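Local coordinates for protein GrgF (Penicillium sp. sh18, PDB 6LZH) that acts as a polyketide transferase of the alpha/beta hydrolase fold, carrying out a Claisen condensation that joins two polyketide chains in gregatin A biosynthesis, at the interface of chains A and B. Coordinates in Å, arbitrary orientation; residue numbers count along the deposited sequence, not the author numbering. Chains: chain A/B, GrgF.

The interface of chains A and B. Residues chain A 217, 219, 222; chain B 217, 219, 222.
A:Asn222 offers its side-chain carbonyl oxygen to two amides of the other chain, a small example of how a two-fold contact can be built from asparagine amides and shared water. B:Asn219 makes the shorter bond, its ND2 lying 2.8 Å from OD1 of A:Asn222 and nearly straight at the hydrogen. The second donor is ND2 of B:Asn222, 3.3 Å from the same A:Asn222 OD1 and more bent. The two nitrogens approach well out of the acceptor's amide plane, on opposite faces, so the oxygen is clasped between them. The A:Asn222 and B:Asn219 side chains meet at about a right angle, whereas those of A:Asn222 and B:Asn222 come from opposite directions, with A:Asn222 OD1 set against the oxygen-nitrogen end of the other amide. B:Asn219 extends with CG anti to the backbone N (chi1 176°), which carries ND2 to one face of the A:Asn222 carbonyl, the oxygen lying in the B:Asn219 amide plane. In the twin contact, A:Asn219 ND2 points at B:Asn222 OD1 over 3.5 Å, a weak bond. The two-fold breaks down at side-chain level because the amides are turned differently about chi2, -169° in A:Asn222 but -27° in B:Asn222. An alanine in place of A:Asn222 would remove the shared acceptor and would probably leave the amide nitrogens of B:Asn219 and B:Asn222 without this mate across the interface.

Water forms the next layer. Water 2 bridges the facing backbone oxygens, 2.9 Å from A:Ser217 O and 2.8 Å from B:Ser217 O. Water 1 links A:Ser217 O to the backbone N of B:Asn219 and meets B:Asn222 ND2 at 3.0 Å, which is likely to hold that amide in its orientation. Water 3 mirrors part of this role between B:Ser217 O and the backbone N of A:Asn219.

In each chain the patch follows helix 209-216 and runs into the 3-10 helix 220-222, about 17 Å from active-site A:Cys115 at its centre. The structure alone does not show whether this dimer forms in solution.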
loop_
_atom_site.group_PDB
_atom_site.type_symbol
_atom_site.label_atom_id
_atom_site.label_comp_id
_atom_site.label_asym_id
_atom_site.label_seq_id
_atom_site.Cartn_x
_atom_site.Cartn_y
_atom_site.Cartn_z
ATOM N N SER A 217 5.895 -0.028 3.233
ATOM C CA SER A 217 4.674 0.764 3.327
ATOM C C SER A 217 3.496 -0.039 3.851
ATOM O O SER A 217 2.368 0.474 3.873
ATOM C CB SER A 217 4.301 1.362 1.970
ATOM O OG SER A 217 4.217 0.346 0.969
ATOM N N ASN A 219 2.029 -2.112 7.040
ATOM C CA ASN A 219 2.159 -2.356 8.474
ATOM C C ASN A 219 0.819 -2.890 8.951
ATOM O O ASN A 219 -0.117 -2.115 9.159
ATOM C CB ASN A 219 2.557 -1.092 9.228
ATOM C CG ASN A 219 2.705 -1.335 10.717
ATOM O OD1 ASN A 219 2.537 -2.470 11.196
ATOM N ND2 ASN A 219 3.025 -0.277 11.461
ATOM N N ASN A 222 -1.347 -1.459 11.663
ATOM C CA ASN A 222 -2.133 -0.248 11.447
ATOM C C ASN A 222 -3.575 -0.513 11.028
ATOM O O ASN A 222 -4.368 0.437 10.992
ATOM C CB ASN A 222 -1.472 0.617 10.383
ATOM C CG ASN A 222 -0.306 1.433 10.926
ATOM O OD1 ASN A 222 0.201 2.322 10.249
ATOM N ND2 ASN A 222 0.117 1.137 12.152
ATOM N N SER B 217 -4.529 1.569 4.459
ATOM C CA SER B 217 -3.258 0.870 4.528
ATOM C C SER B 217 -2.072 1.791 4.241
ATOM O O SER B 217 -0.943 1.303 4.095
ATOM C CB SER B 217 -3.269 -0.345 3.584
ATOM O OG SER B 217 -3.174 0.010 2.211
ATOM N N ASN B 219 0.030 5.031 5.799
ATOM C CA ASN B 219 0.265 5.848 6.989
ATOM C C ASN B 219 1.664 6.430 6.835
ATOM O O ASN B 219 2.652 5.747 7.112
ATOM C CB ASN B 219 0.136 5.024 8.265
ATOM C CG ASN B 219 0.459 5.818 9.511
ATOM O OD1 ASN B 219 0.507 7.052 9.489
ATOM N ND2 ASN B 219 0.672 5.105 10.624
ATOM N N ASN B 222 4.659 5.856 9.017
ATOM C CA ASN B 222 5.414 4.611 8.920
ATOM C C ASN B 222 6.791 4.785 8.285
ATOM O O ASN B 222 7.639 3.900 8.443
ATOM C CB ASN B 222 4.677 3.571 8.062
ATOM C CG ASN B 222 3.485 2.926 8.763
ATOM O OD1 ASN B 222 3.433 2.827 9.988
ATOM N ND2 ASN B 222 2.526 2.454 7.961
HETATM O O HOH W 1 2.060 3.016 5.041
HETATM O O HOH W 2 0.355 0.373 1.797
HETATM O O HOH W 3 -0.177 -0.208 6.355
#